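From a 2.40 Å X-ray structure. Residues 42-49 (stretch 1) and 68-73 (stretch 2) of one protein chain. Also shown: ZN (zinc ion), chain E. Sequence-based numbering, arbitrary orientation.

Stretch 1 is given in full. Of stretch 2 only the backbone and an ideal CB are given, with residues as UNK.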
# COMPACT_ATOMS: atom_id res chain seq x y z
N GLY A 42 -8.67 -4.02 8.22
CA GLY A 42 -7.30 -4.36 7.78
C GLY A 42 -7.24 -5.18 6.51
O GLY A 42 -7.62 -6.36 6.51
N ILE A 43 -6.72 -4.57 5.45
CA ILE A 43 -6.87 -5.04 4.06
C ILE A 43 -6.55 -6.51 3.81
O ILE A 43 -7.14 -7.13 2.91
CB ILE A 43 -6.07 -4.13 3.03
CG1 ILE A 43 -6.38 -4.51 1.58
CG2 ILE A 43 -4.55 -4.19 3.28
CD1 ILE A 43 -7.77 -4.19 1.12
N HIS A 44 -5.57 -7.04 4.56
CA HIS A 44 -5.10 -8.42 4.46
C HIS A 44 -6.14 -9.47 4.93
O HIS A 44 -6.32 -10.50 4.29
CB HIS A 44 -3.78 -8.57 5.23
CG HIS A 44 -2.61 -7.87 4.59
ND1 HIS A 44 -1.82 -8.45 3.62
CD2 HIS A 44 -2.08 -6.65 4.81
CE1 HIS A 44 -0.87 -7.61 3.26
NE2 HIS A 44 -1.01 -6.50 3.96
N SER A 45 -6.82 -9.18 6.04
CA SER A 45 -7.79 -10.13 6.62
C SER A 45 -9.26 -9.74 6.35
O SER A 45 -10.18 -10.45 6.76
CB SER A 45 -7.56 -10.24 8.13
OG SER A 45 -7.85 -9.00 8.75
N PHE A 46 -9.47 -8.61 5.66
CA PHE A 46 -10.79 -8.02 5.51
C PHE A 46 -11.66 -8.79 4.52
O PHE A 46 -11.20 -9.18 3.45
CB PHE A 46 -10.65 -6.56 5.05
CG PHE A 46 -11.97 -5.89 4.75
CD1 PHE A 46 -12.72 -5.29 5.78
CD2 PHE A 46 -12.46 -5.85 3.45
CE1 PHE A 46 -13.94 -4.66 5.49
CE2 PHE A 46 -13.69 -5.22 3.16
CZ PHE A 46 -14.42 -4.64 4.19
N GLU A 47 -12.92 -9.00 4.86
CA GLU A 47 -13.85 -9.63 3.93
C GLU A 47 -15.11 -8.80 3.93
O GLU A 47 -15.70 -8.59 4.99
CB GLU A 47 -14.16 -11.09 4.31
CG GLU A 47 -12.95 -12.00 4.51
CD GLU A 47 -12.36 -12.54 3.21
OE1 GLU A 47 -12.86 -12.21 2.12
OE2 GLU A 47 -11.36 -13.30 3.27
N PRO A 48 -15.53 -8.32 2.74
CA PRO A 48 -16.67 -7.40 2.62
C PRO A 48 -17.99 -8.00 3.11
O PRO A 48 -18.35 -9.11 2.72
CB PRO A 48 -16.74 -7.13 1.12
CG PRO A 48 -16.07 -8.33 0.50
CD PRO A 48 -14.96 -8.64 1.42
N SER A 49 -18.69 -7.25 3.97
CA SER A 49 -20.07 -7.56 4.37
C SER A 49 -21.02 -7.63 3.18
O SER A 49 -20.69 -7.18 2.08
CB SER A 49 -20.57 -6.49 5.34
OG SER A 49 -20.92 -5.30 4.65
N UNK A 68 -4.06 -10.72 -5.90
CA UNK A 68 -3.21 -11.25 -4.83
C UNK A 68 -3.39 -10.58 -3.43
O UNK A 68 -2.71 -10.98 -2.45
CB UNK A 68 -1.75 -11.10 -5.26
N UNK A 69 -4.27 -9.58 -3.34
CA UNK A 69 -4.53 -8.89 -2.08
C UNK A 69 -6.02 -8.99 -1.73
O UNK A 69 -6.44 -9.79 -0.88
CB UNK A 69 -4.09 -7.43 -2.17
N UNK A 70 -6.82 -8.16 -2.39
CA UNK A 70 -8.26 -8.27 -2.31
C UNK A 70 -8.70 -9.50 -3.13
O UNK A 70 -9.01 -9.39 -4.32
CB UNK A 70 -8.93 -6.99 -2.81
N UNK A 71 -8.67 -10.66 -2.46
CA UNK A 71 -9.05 -11.97 -3.02
C UNK A 71 -10.52 -12.12 -3.41
O UNK A 71 -10.83 -12.79 -4.39
CB UNK A 71 -8.71 -13.06 -2.00
N UNK A 72 -11.44 -11.55 -2.61
CA UNK A 72 -12.80 -11.33 -3.11
C UNK A 72 -12.57 -10.22 -4.12
O UNK A 72 -11.77 -9.33 -3.87
CB UNK A 72 -13.81 -10.97 -2.02
N UNK A 73 -13.25 -10.23 -5.26
CA UNK A 73 -13.08 -9.14 -6.24
C UNK A 73 -13.09 -9.77 -7.58
O UNK A 73 -13.82 -9.35 -8.48
CB UNK A 73 -11.80 -8.34 -6.02
ZN ZN E . 0.57 -5.33 4.30

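Position 68 lies beyond the reach of stretch 1: no atom of that stretch comes within 5.5 Å of its ideal CB, so the visible atoms favour no particular side chain. The deposited residue is Thr-68, whose OG1 is hydrogen-bonded to a residue just outside one of the two stretches.

At position 69 the CA-to-CB bond points sideways, and the ideal CB stands 5.3 Å from CG1 of Ile-43. Beyond it lie the aliphatic side chain of Ile-43 and the imidazole of His-44, whose NE2 holds the zinc ion at 2.0 Å. The gap calls for an apolar side chain of moderate length; leucine, isoleucine or methionine could all serve. The residue is Leu-69, whose branched end fits between them. Its CD1 packs against CG1 of Ile-43 at 3.7 Å, and its CD2 lies over one face of the His-44 ring, 3.8 Å from ND1, in a CH-pi contact compatible with NE2 binding the zinc. Both chi angles fall between the usual wells.

Position 70 also points sideways, its ideal CB 5.0 Å from CD1 of Ile-43. Stretch 1 offers only a hydrocarbon surface here, so any side chain with an aliphatic first segment would suit, whether it ends in a methyl or a polar group. Glu-70 takes the second course: its CG touches CD1 of Ile-43 at 3.7 Å, and its carboxylate finds hydrogen bonds outside the two stretches.

Position 71 has nothing of stretch 1 near its ideal CB, and a small or polar residue would do as well as many others. It is Ser-71, whose side chain makes no contact with stretch 1.

Position 72 points toward stretch 1. Its ideal CB is 4.3 Å from CG of Pro-48 and 4.4 Å from OE1 of Glu-47, and the CD1 end of Ile-43 and the ring of Phe-46 lie farther along. A broad, flat side chain could meet the proline and still span that distance; phenylalanine or tyrosine might cover part of it, tryptophan more. Trp-72 presents one face to Pro-48, whose CG sits 3.5 Å from the centroid of the five-membered ring, almost on its normal. The six-membered ring receives the edge of Phe-46 in an offset edge-to-face pair, with planes at 66° and CD2 of Phe-46 3.6 Å from CH2 of Trp-72. That same CH2 reaches CD1 of Ile-43 at 4.3 Å.

Position 73 points sideways, clear of stretch 1, which sets no demand. Its phi of 141° is easiest for glycine, and otherwise a small residue is a reasonable guess; the deposited residue is Ala-73, whose single methyl makes no contact with stretch 1.

Stretch 2, residues 68-73: TLESWA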
# COMPACT_ATOMS: atom_id res chain seq x y z
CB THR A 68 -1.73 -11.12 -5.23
OG1 THR A 68 -1.35 -9.74 -5.20
CG2 THR A 68 -1.52 -11.63 -6.62
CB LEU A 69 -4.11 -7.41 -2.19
CG LEU A 69 -3.39 -6.67 -1.04
CD1 LEU A 69 -3.85 -5.17 -0.97
CD2 LEU A 69 -3.47 -7.39 0.34
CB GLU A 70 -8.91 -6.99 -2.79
CG GLU A 70 -8.32 -5.71 -2.16
CD GLU A 70 -7.36 -4.99 -3.08
OE1 GLU A 70 -6.49 -5.68 -3.72
OE2 GLU A 70 -7.48 -3.73 -3.19
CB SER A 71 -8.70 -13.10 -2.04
OG SER A 71 -7.31 -13.34 -2.02
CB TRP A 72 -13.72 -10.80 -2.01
CG TRP A 72 -13.58 -9.30 -1.89
CD1 TRP A 72 -14.29 -8.34 -2.59
CD2 TRP A 72 -12.63 -8.60 -1.10
NE1 TRP A 72 -13.84 -7.08 -2.25
CE2 TRP A 72 -12.82 -7.22 -1.34
CE3 TRP A 72 -11.65 -9.01 -0.19
CZ2 TRP A 72 -12.07 -6.25 -0.71
CZ3 TRP A 72 -10.90 -8.06 0.43
CH2 TRP A 72 -11.12 -6.69 0.17
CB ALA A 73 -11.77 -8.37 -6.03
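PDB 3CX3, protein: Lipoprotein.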